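Local coordinates for protein glycosaminoglycan xylosylkinase (Hydra vulgaris, PDB 5XOM) that probably phosphorylates xylose in the linkage region of proteoglycan glycosaminoglycan chains, as a member of the Fam20 family of secretory-pathway kinases, at residues A[52-57]-A[104-109]; A[225-230]-A[315-320]; A[251-254]-A[258-261]; A[331-336]-A[366-371]. All blocks are in the same frame, centred on the assembly; numbering follows the deposited sequence.

Contact 1. Residues A[52-57]-A[104-109]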
# COMPACT_ATOMS: atom_id res chain seq x y z
N VAL A 52 5.35 0.29 10.89
CA VAL A 52 5.10 -0.07 9.49
C VAL A 52 5.95 -1.27 9.10
O VAL A 52 5.47 -2.18 8.42
CB VAL A 52 5.36 1.14 8.57
CG1 VAL A 52 5.19 0.74 7.11
CG2 VAL A 52 4.42 2.29 8.94
N TRP A 53 7.22 -1.28 9.51
CA TRP A 53 8.11 -2.40 9.22
C TRP A 53 7.62 -3.68 9.90
O TRP A 53 7.53 -4.74 9.27
CB TRP A 53 9.53 -2.05 9.67
CG TRP A 53 10.54 -3.18 9.70
CD1 TRP A 53 11.42 -3.46 10.71
CD2 TRP A 53 10.80 -4.16 8.68
NE1 TRP A 53 12.20 -4.54 10.39
CE2 TRP A 53 11.84 -4.99 9.15
CE3 TRP A 53 10.25 -4.41 7.42
CZ2 TRP A 53 12.34 -6.06 8.40
CZ3 TRP A 53 10.75 -5.47 6.67
CH2 TRP A 53 11.78 -6.29 7.17
N HIS A 54 7.29 -3.60 11.19
CA HIS A 54 6.88 -4.80 11.92
C HIS A 54 5.59 -5.38 11.37
O HIS A 54 5.42 -6.61 11.36
CB HIS A 54 6.74 -4.49 13.41
CG HIS A 54 8.04 -4.23 14.10
ND1 HIS A 54 8.20 -4.39 15.46
CD2 HIS A 54 9.24 -3.80 13.63
CE1 HIS A 54 9.44 -4.09 15.80
NE2 HIS A 54 10.09 -3.72 14.70
N ASP A 55 4.67 -4.54 10.91
CA ASP A 55 3.36 -5.00 10.46
C ASP A 55 3.31 -5.44 9.01
O ASP A 55 2.33 -6.09 8.62
CB ASP A 55 2.31 -3.90 10.66
CG ASP A 55 2.06 -3.57 12.12
OD1 ASP A 55 2.33 -4.44 12.98
OD2 ASP A 55 1.60 -2.44 12.39
N MET A 56 4.30 -5.11 8.19
CA MET A 56 4.21 -5.48 6.78
C MET A 56 4.69 -6.89 6.49
O MET A 56 4.39 -7.43 5.42
CB MET A 56 4.98 -4.47 5.90
CG MET A 56 6.49 -4.65 5.84
SD MET A 56 7.29 -3.64 4.55
CE MET A 56 6.79 -1.98 5.01
N ILE A 57 5.39 -7.53 7.43
CA ILE A 57 5.97 -8.85 7.19
C ILE A 57 4.89 -9.92 7.32
O ILE A 57 4.12 -9.93 8.29
CB ILE A 57 7.13 -9.12 8.15
CG1 ILE A 57 8.23 -8.08 7.95
CG2 ILE A 57 7.68 -10.53 7.94
CD1 ILE A 57 9.25 -8.10 9.05
N GLN A 104 10.20 2.62 19.92
CA GLN A 104 10.97 1.42 20.17
C GLN A 104 12.28 1.51 19.39
O GLN A 104 12.35 2.20 18.37
CB GLN A 104 10.18 0.17 19.77
CG GLN A 104 9.43 0.38 18.46
CD GLN A 104 8.71 -0.86 17.95
OE1 GLN A 104 8.93 -1.97 18.45
NE2 GLN A 104 7.84 -0.67 16.97
N ILE A 105 13.31 0.84 19.88
CA ILE A 105 14.61 0.86 19.21
C ILE A 105 14.58 -0.08 18.02
O ILE A 105 14.03 -1.19 18.09
CB ILE A 105 15.72 0.47 20.21
CG1 ILE A 105 15.81 1.51 21.34
CG2 ILE A 105 17.05 0.33 19.51
CD1 ILE A 105 16.15 2.91 20.86
N GLN A 106 15.18 0.34 16.90
CA GLN A 106 15.27 -0.47 15.70
C GLN A 106 16.73 -0.68 15.33
O GLN A 106 17.44 0.29 15.02
CB GLN A 106 14.51 0.16 14.53
CG GLN A 106 14.65 -0.61 13.24
CD GLN A 106 14.05 -2.00 13.32
OE1 GLN A 106 12.86 -2.16 13.59
NE2 GLN A 106 14.87 -3.02 13.10
N ASN A 107 17.18 -1.93 15.33
CA ASN A 107 18.55 -2.26 14.99
C ASN A 107 18.74 -2.40 13.48
O ASN A 107 17.82 -2.82 12.75
CB ASN A 107 18.99 -3.53 15.70
CG ASN A 107 19.23 -3.31 17.17
OD1 ASN A 107 19.26 -2.17 17.64
ND2 ASN A 107 19.41 -4.39 17.92
N VAL A 108 19.93 -2.02 13.01
CA VAL A 108 20.34 -2.23 11.62
C VAL A 108 21.76 -2.77 11.60
O VAL A 108 22.56 -2.55 12.51
CB VAL A 108 20.26 -0.93 10.78
CG1 VAL A 108 18.82 -0.47 10.63
CG2 VAL A 108 21.15 0.17 11.36
N VAL A 109 22.06 -3.53 10.55
CA VAL A 109 23.44 -3.85 10.18
C VAL A 109 24.00 -2.69 9.38
O VAL A 109 23.31 -2.13 8.52
CB VAL A 109 23.49 -5.16 9.38
CG1 VAL A 109 24.91 -5.44 8.89
CG2 VAL A 109 22.95 -6.33 10.20
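H54 and W53, consecutive residues on one helix, both present a ring edge to a single amide oxygen, Q106 OE1. Q106 OE1 lies near the plane of the imidazole and takes a weak hydrogen bond from H54 NE2 at 3.4 Å, while the amide of Q106 stands nearly upright to that ring (87°). From the indole, W53 CD1 comes to 3.5 Å of Q106 OE1, again in the ring plane; W53 NE1 is instead hydrogen-bonded to W213 O. With CG anti to the backbone N (chi1 176°) and a bend at chi2 (64°), Q106 turns OE1 toward both rings and NE2 back to its own strand, where Q106 NE2 donates to N107 O at 3.0 Å, in the carbonyl plane and on a lone pair. Q104 meets the imidazole differently, its NE2 lying over one face toward the rim and its OE1 3.4 Å from H54 CE1. One amide can thus face a helix with its oxygen while its nitrogen stays bound to its own strand, though the link across is weak. Helix 49-56 rests beside strand 106-112, the middle of a five-stranded antiparallel sheet consistent with a kinase N-lobe, flanked by strands 96-100 and 205-212, with helix 67-79 covering V52 and M56.

Contact 2. Residues A[225-230]-A[315-320]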
# COMPACT_ATOMS: atom_id res chain seq x y z
N HIS A 225 23.13 -24.89 1.75
CA HIS A 225 22.55 -24.90 0.41
C HIS A 225 22.97 -26.17 -0.32
O HIS A 225 24.17 -26.46 -0.40
CB HIS A 225 23.00 -23.68 -0.38
CG HIS A 225 22.11 -23.32 -1.52
ND1 HIS A 225 21.91 -24.16 -2.60
CD2 HIS A 225 21.39 -22.20 -1.78
CE1 HIS A 225 21.08 -23.59 -3.46
NE2 HIS A 225 20.76 -22.40 -2.99
N PRO A 226 22.03 -26.97 -0.84
CA PRO A 226 22.41 -28.19 -1.57
C PRO A 226 23.38 -27.92 -2.72
O PRO A 226 24.11 -28.83 -3.12
CB PRO A 226 21.07 -28.73 -2.07
CG PRO A 226 20.07 -28.23 -1.08
CD PRO A 226 20.57 -26.87 -0.65
N TRP A 227 23.39 -26.70 -3.25
CA TRP A 227 24.26 -26.35 -4.36
C TRP A 227 25.44 -25.49 -3.93
O TRP A 227 26.05 -24.81 -4.77
CB TRP A 227 23.46 -25.65 -5.46
CG TRP A 227 22.66 -26.62 -6.28
CD1 TRP A 227 23.06 -27.23 -7.44
CD2 TRP A 227 21.33 -27.10 -6.02
NE1 TRP A 227 22.07 -28.06 -7.91
CE2 TRP A 227 20.99 -27.99 -7.06
CE3 TRP A 227 20.40 -26.85 -5.01
CZ2 TRP A 227 19.76 -28.64 -7.11
CZ3 TRP A 227 19.17 -27.50 -5.07
CH2 TRP A 227 18.87 -28.38 -6.11
N ARG A 228 25.80 -25.52 -2.65
CA ARG A 228 26.94 -24.76 -2.16
C ARG A 228 28.24 -25.25 -2.81
O ARG A 228 28.36 -26.39 -3.28
CB ARG A 228 27.05 -24.86 -0.64
CG ARG A 228 27.35 -26.26 -0.11
CD ARG A 228 27.13 -26.30 1.40
NE ARG A 228 27.44 -27.60 1.98
CZ ARG A 228 26.61 -28.64 1.99
NH1 ARG A 228 25.40 -28.53 1.44
NH2 ARG A 228 26.97 -29.78 2.55
N ARG A 229 29.23 -24.36 -2.82
CA ARG A 229 30.54 -24.66 -3.37
C ARG A 229 31.42 -25.32 -2.32
O ARG A 229 31.08 -25.39 -1.14
CB ARG A 229 31.19 -23.38 -3.91
CG ARG A 229 30.36 -22.73 -4.98
CD ARG A 229 30.77 -21.31 -5.28
NE ARG A 229 29.81 -20.74 -6.21
CZ ARG A 229 29.86 -20.92 -7.53
NH1 ARG A 229 30.84 -21.64 -8.06
NH2 ARG A 229 28.94 -20.38 -8.31
N THR A 230 32.57 -25.82 -2.78
CA THR A 230 33.47 -26.55 -1.89
C THR A 230 34.38 -25.62 -1.10
O THR A 230 34.81 -25.98 0.01
CB THR A 230 34.31 -27.53 -2.69
OG1 THR A 230 34.97 -26.81 -3.75
CG2 THR A 230 33.43 -28.60 -3.30
N LEU A 315 18.17 -24.14 -11.11
CA LEU A 315 17.22 -24.09 -12.22
C LEU A 315 17.63 -25.02 -13.35
O LEU A 315 16.80 -25.75 -13.90
CB LEU A 315 17.07 -22.66 -12.73
CG LEU A 315 16.21 -22.53 -13.99
CD1 LEU A 315 14.74 -22.70 -13.65
CD2 LEU A 315 16.46 -21.18 -14.65
N VAL A 316 18.92 -25.03 -13.70
CA VAL A 316 19.38 -25.79 -14.86
C VAL A 316 19.26 -27.29 -14.62
O VAL A 316 18.89 -28.05 -15.52
CB VAL A 316 20.82 -25.38 -15.22
CG1 VAL A 316 21.39 -26.31 -16.29
CG2 VAL A 316 20.85 -23.94 -15.71
N GLN A 317 19.58 -27.75 -13.40
CA GLN A 317 19.54 -29.18 -13.13
C GLN A 317 18.14 -29.66 -12.78
O GLN A 317 17.77 -30.78 -13.14
CB GLN A 317 20.54 -29.53 -12.03
CG GLN A 317 22.00 -29.38 -12.47
CD GLN A 317 22.99 -29.76 -11.39
OE1 GLN A 317 22.66 -29.81 -10.21
NE2 GLN A 317 24.22 -30.06 -11.80
N CYS A 318 17.34 -28.84 -12.10
CA CYS A 318 16.01 -29.27 -11.68
C CYS A 318 14.95 -29.06 -12.76
O CYS A 318 13.99 -29.84 -12.83
CB CYS A 318 15.57 -28.52 -10.41
SG CYS A 318 16.55 -28.90 -8.92
N CYS A 319 15.11 -28.04 -13.60
CA CYS A 319 14.11 -27.67 -14.61
C CYS A 319 12.71 -27.64 -14.01
O CYS A 319 11.77 -28.29 -14.49
CB CYS A 319 14.18 -28.60 -15.82
SG CYS A 319 15.54 -28.17 -16.94
N ARG A 320 12.59 -26.92 -12.90
CA ARG A 320 11.30 -26.55 -12.34
C ARG A 320 11.33 -25.05 -12.07
O ARG A 320 12.37 -24.50 -11.70
CB ARG A 320 11.02 -27.33 -11.05
CG ARG A 320 11.07 -28.85 -11.26
CD ARG A 320 11.12 -29.62 -9.94
NE ARG A 320 9.98 -29.32 -9.09
CZ ARG A 320 8.81 -29.95 -9.18
NH1 ARG A 320 8.64 -30.92 -10.07
NH2 ARG A 320 7.81 -29.62 -8.37
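W227 joins its loop to a helix through two parts of one indole, a polar N-H and an apolar rim. W227 NE1 donates to Q317 OE1 at 2.9 Å along a nearly straight line (166°). The acceptor lies in the indole plane, but seen from the amide the donor stands 37° out of the carbonyl plane, so the bond misses the lone-pair direction. Q317, with CG opposite the carbonyl carbon (chi1 -69°) and the chain extended beyond it, carries OE1 out to the indole N-H. Farther round the ring, C318 SG rests 3.7 Å from both W227 CZ2 and W227 CH2, an oblique sulfur-aromatic contact. An alanine in place of W227 would remove the whole indole and would probably leave Q317 OE1 without this donor and open a gap beside C318 SG.

The second shell fixes both partners. Q317 NE2 is hydrogen-bonded to W238 O, which holds the amide by its other end, and C318 is tied by a disulfide to C245. On the loop side, H225 to R228 form a type I beta turn: R228 N reaches H225 O at 2.9 Å, and R228 NH1 reaches the same oxygen from the opposite face of its plane. Within the turn, W227 N donates to H225 ND1 at 3.0 Å, in the plane of the imidazole, bracing the backbone from which the indole springs.

The wider setting is helical, as in the C-lobe of a kinase. C319, at the end of helix 313-318, forms a further disulfide with C378 of helix 358-382, and Y244 of helix 244-248 meets the indole edge-to-face.

Contact 3. Residues A[251-254]-A[258-261]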
# COMPACT_ATOMS: atom_id res chain seq x y z
N LYS A 251 15.29 -36.30 0.09
CA LYS A 251 15.30 -35.95 1.51
C LYS A 251 14.50 -34.67 1.76
O LYS A 251 14.32 -33.83 0.87
CB LYS A 251 16.74 -35.75 2.00
CG LYS A 251 17.42 -36.97 2.62
CD LYS A 251 18.62 -36.53 3.46
CE LYS A 251 19.34 -37.71 4.11
NZ LYS A 251 20.60 -37.29 4.79
N GLU A 252 14.05 -34.52 3.00
CA GLU A 252 13.30 -33.33 3.42
C GLU A 252 14.31 -32.21 3.60
O GLU A 252 15.47 -32.48 3.91
CB GLU A 252 12.54 -33.55 4.74
CG GLU A 252 11.09 -34.04 4.64
CD GLU A 252 10.49 -34.37 6.01
OE1 GLU A 252 11.18 -35.01 6.83
OE2 GLU A 252 9.35 -33.94 6.28
N PRO A 253 13.89 -30.95 3.41
CA PRO A 253 12.59 -30.35 3.09
C PRO A 253 12.38 -30.09 1.61
O PRO A 253 11.60 -29.21 1.23
CB PRO A 253 12.65 -29.03 3.86
CG PRO A 253 14.10 -28.65 3.78
CD PRO A 253 14.90 -29.93 3.72
N TYR A 254 13.09 -30.83 0.76
CA TYR A 254 13.00 -30.64 -0.68
C TYR A 254 11.99 -31.58 -1.34
O TYR A 254 11.81 -31.51 -2.56
CB TYR A 254 14.39 -30.77 -1.31
CG TYR A 254 15.41 -29.94 -0.55
CD1 TYR A 254 15.39 -28.56 -0.61
CD2 TYR A 254 16.36 -30.55 0.26
CE1 TYR A 254 16.30 -27.79 0.10
CE2 TYR A 254 17.27 -29.80 0.98
CZ TYR A 254 17.24 -28.42 0.89
OH TYR A 254 18.14 -27.65 1.60
N PRO A 258 7.29 -25.49 -0.56
CA PRO A 258 7.88 -24.43 -1.40
C PRO A 258 9.40 -24.34 -1.37
O PRO A 258 9.93 -23.46 -2.06
CB PRO A 258 7.25 -23.17 -0.80
CG PRO A 258 7.13 -23.49 0.65
CD PRO A 258 6.81 -24.97 0.73
N ARG A 259 10.11 -25.19 -0.63
CA ARG A 259 11.52 -24.93 -0.38
C ARG A 259 12.34 -24.97 -1.67
O ARG A 259 13.18 -24.09 -1.90
CB ARG A 259 12.11 -25.93 0.61
CG ARG A 259 13.55 -25.62 0.93
CD ARG A 259 13.70 -24.25 1.61
NE ARG A 259 12.75 -24.06 2.69
CZ ARG A 259 12.96 -24.48 3.93
NH1 ARG A 259 14.08 -25.12 4.26
NH2 ARG A 259 12.03 -24.27 4.87
N LEU A 260 12.13 -25.99 -2.51
CA LEU A 260 12.99 -26.13 -3.68
C LEU A 260 12.69 -25.07 -4.72
O LEU A 260 13.62 -24.52 -5.34
CB LEU A 260 12.86 -27.54 -4.27
CG LEU A 260 13.58 -27.75 -5.60
CD1 LEU A 260 15.08 -27.81 -5.38
CD2 LEU A 260 13.11 -29.06 -6.25
N LEU A 261 11.42 -24.72 -4.91
CA LEU A 261 11.11 -23.62 -5.82
C LEU A 261 11.63 -22.29 -5.28
O LEU A 261 11.99 -21.40 -6.07
CB LEU A 261 9.60 -23.55 -6.08
CG LEU A 261 9.03 -24.69 -6.92
CD1 LEU A 261 7.53 -24.50 -7.10
CD2 LEU A 261 9.74 -24.76 -8.26
O HOH W 1 9.27 -27.28 1.69
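R259 sets out from the first turn of its helix with CG trans to the main-chain nitrogen (chi1 -177°), which brings CG to Y254; bends at chi2 (63°) and chi3 (47°) then fold the guanidinium back to P253. The motif it meets is a type VI beta turn, in which the peptide before P253 is cis and Y254 N donates to K251 O at 3.2 Å. Here, then, a cis-proline turn packs against the start of helix 259-273, with only a few residues between them.

The proline and the tyrosine meet the arginine at different levels. P253 CB lies over one face of the guanidinium, and the nearest ring atom, P253 CG, is 3.6 Å from R259 NH1. Lower on the side chain, R259 CG approaches Y254 CE1 to 3.6 Å, obliquely to the ring. Within the turn, P253 CD lies over one face of the Y254 ring, offset toward the rim.

Y254 OH and the two terminal nitrogens of R259 find partners on the neighbouring strands 280-286 and 289-292. Y254 OH and R259 NH1 both hydrogen-bond to Y281 OH, R259 NH2 reaches S290 OG, and Y283 adds a cation-pi contact with the guanidinium. A shared phenol oxygen of this kind ties turn, helix and strand 280-286 together.

Between the backbones, P253 O lies 3.4 Å from R259 CB, and a water bridges the two segments: it donates to P253 O at 3.1 Å and accepts from R259 N at 3.2 Å.

Contact 4. Residues A[331-336]-A[366-371]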
# COMPACT_ATOMS: atom_id res chain seq x y z
N ILE A 331 7.29 -10.64 -18.29
CA ILE A 331 6.94 -9.22 -18.32
C ILE A 331 8.20 -8.36 -18.32
O ILE A 331 8.25 -7.32 -18.99
CB ILE A 331 6.02 -8.88 -17.13
CG1 ILE A 331 4.64 -9.51 -17.33
CG2 ILE A 331 5.93 -7.37 -16.92
CD1 ILE A 331 3.71 -9.34 -16.14
N ALA A 332 9.24 -8.79 -17.60
CA ALA A 332 10.45 -7.99 -17.51
C ALA A 332 11.20 -7.95 -18.84
O ALA A 332 11.75 -6.91 -19.21
CB ALA A 332 11.36 -8.54 -16.40
N THR A 333 11.20 -9.06 -19.58
CA THR A 333 11.89 -9.08 -20.87
C THR A 333 11.10 -8.39 -21.97
O THR A 333 11.70 -7.95 -22.96
CB THR A 333 12.17 -10.53 -21.31
OG1 THR A 333 10.96 -11.30 -21.23
CG2 THR A 333 13.22 -11.18 -20.44
N SER A 334 9.78 -8.27 -21.83
CA SER A 334 8.94 -7.69 -22.87
C SER A 334 8.57 -6.23 -22.60
O SER A 334 7.92 -5.61 -23.44
CB SER A 334 7.67 -8.52 -23.06
OG SER A 334 6.73 -8.28 -22.03
N ASN A 335 8.96 -5.68 -21.45
CA ASN A 335 8.74 -4.26 -21.21
C ASN A 335 9.51 -3.44 -22.24
O ASN A 335 10.52 -3.87 -22.79
CB ASN A 335 9.19 -3.87 -19.80
CG ASN A 335 8.09 -4.02 -18.77
OD1 ASN A 335 6.90 -4.05 -19.10
ND2 ASN A 335 8.48 -4.11 -17.50
N GLU A 336 9.01 -2.23 -22.51
CA GLU A 336 9.74 -1.35 -23.41
C GLU A 336 10.96 -0.75 -22.72
O GLU A 336 11.91 -0.36 -23.40
CB GLU A 336 8.83 -0.23 -23.93
CG GLU A 336 8.28 0.68 -22.84
CD GLU A 336 7.58 1.91 -23.39
OE1 GLU A 336 8.24 2.69 -24.12
OE2 GLU A 336 6.38 2.09 -23.10
N ARG A 366 21.82 -8.35 -19.64
CA ARG A 366 22.45 -9.50 -20.29
C ARG A 366 22.10 -10.79 -19.57
O ARG A 366 21.77 -11.80 -20.21
CB ARG A 366 23.97 -9.30 -20.35
CG ARG A 366 24.70 -10.39 -21.12
CD ARG A 366 26.19 -10.09 -21.24
NE ARG A 366 26.84 -10.13 -19.93
CZ ARG A 366 27.33 -9.06 -19.31
NH1 ARG A 366 27.26 -7.87 -19.88
NH2 ARG A 366 27.88 -9.19 -18.11
N ARG A 367 22.16 -10.78 -18.24
CA ARG A 367 21.92 -12.01 -17.50
C ARG A 367 20.45 -12.41 -17.50
O ARG A 367 20.13 -13.60 -17.39
CB ARG A 367 22.44 -11.86 -16.08
CG ARG A 367 23.95 -11.83 -15.99
CD ARG A 367 24.42 -11.24 -14.68
NE ARG A 367 25.84 -10.91 -14.75
CZ ARG A 367 26.48 -10.14 -13.88
NH1 ARG A 367 25.81 -9.60 -12.86
NH2 ARG A 367 27.77 -9.89 -14.03
N LEU A 368 19.54 -11.44 -17.65
CA LEU A 368 18.13 -11.77 -17.76
C LEU A 368 17.86 -12.60 -19.01
O LEU A 368 17.12 -13.59 -18.96
CB LEU A 368 17.29 -10.50 -17.74
CG LEU A 368 15.78 -10.63 -17.96
CD1 LEU A 368 15.17 -11.61 -16.97
CD2 LEU A 368 15.11 -9.27 -17.84
N LEU A 369 18.50 -12.24 -20.13
CA LEU A 369 18.36 -13.05 -21.34
C LEU A 369 18.96 -14.44 -21.15
O LEU A 369 18.44 -15.42 -21.68
CB LEU A 369 19.01 -12.36 -22.54
CG LEU A 369 18.34 -11.07 -23.01
CD1 LEU A 369 19.06 -10.53 -24.23
CD2 LEU A 369 16.86 -11.30 -23.30
N LEU A 370 20.08 -14.53 -20.43
CA LEU A 370 20.67 -15.84 -20.16
C LEU A 370 19.74 -16.69 -19.30
O LEU A 370 19.72 -17.92 -19.44
CB LEU A 370 22.04 -15.68 -19.50
CG LEU A 370 23.11 -14.94 -20.30
CD1 LEU A 370 24.35 -14.70 -19.44
CD2 LEU A 370 23.47 -15.70 -21.59
N VAL A 371 18.97 -16.07 -18.40
CA VAL A 371 17.97 -16.80 -17.62
C VAL A 371 16.88 -17.33 -18.54
O VAL A 371 16.49 -18.51 -18.46
CB VAL A 371 17.39 -15.90 -16.52
CG1 VAL A 371 16.14 -16.54 -15.91
CG2 VAL A 371 18.41 -15.65 -15.45
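T333 OG1 is held back against its own helix by a hydrogen bond to K330 O and a weak one to L329 O, so that the residue meets L368 with its methyl group alone. The two roles follow from one torsion: at chi1 51° the hydroxyl stands between the backbone N and the carbonyl carbon, and CG2 is turned opposite the carbonyl carbon, toward the other helix. There T333 CG2 sits against the fork of the leucine, 3.6 Å from L368 CG and 3.7 Å from L368 CD2, with L368 CD1 slightly farther off at 4.0 Å. The same methyl, L368 CD2, also comes within 4.1 Å of A332 CB, so two successive residues of one helix share a single leucine branch.

This is apolar helix-to-helix packing in what corresponds to the helical C-lobe of a kinase: helix 323-334, near its C-terminal part, lies against the middle of the long helix 358-382, with T333 CA and L368 CA 7.5 Å apart. The methyls of A332 and T333 receive the isobutyl group of L368. An alanine in place of L368 would lack CG and both methyls, and would probably open a gap facing T333 CG2 and leave A332 CB without its partner.

L368 also touches L339 of helix 339-347, which lies between the two helices in the chain. On other sides of helix 358-382, R366 and R367 each form a salt bridge with D307, and R367, L370 and V371 pack on F271 of helix 259-273.

Overall arrangement
From the N terminus, contact 1 comes first: it closes a 46-residue loop containing helix 67-79 and strands 82-86 and 96-100, and ties helix 49-56 to the antiparallel sheet. Contact 2 then spans 84 residues, joining the loop after strand 221-224 to helix 313-318. Nested within that span, contact 3 closes a short turn at the start of helix 259-273. These two touch, with P226 against Y254 and L260 against W227 and C318. Contact 4 follows in series and brings helices 323-334 and 358-382 together across a 29-residue span that contains helix 339-347. No spans cross. Contacts 1 and 2 lie on opposite sides of the chain's centre, their own centres about 33 Å apart.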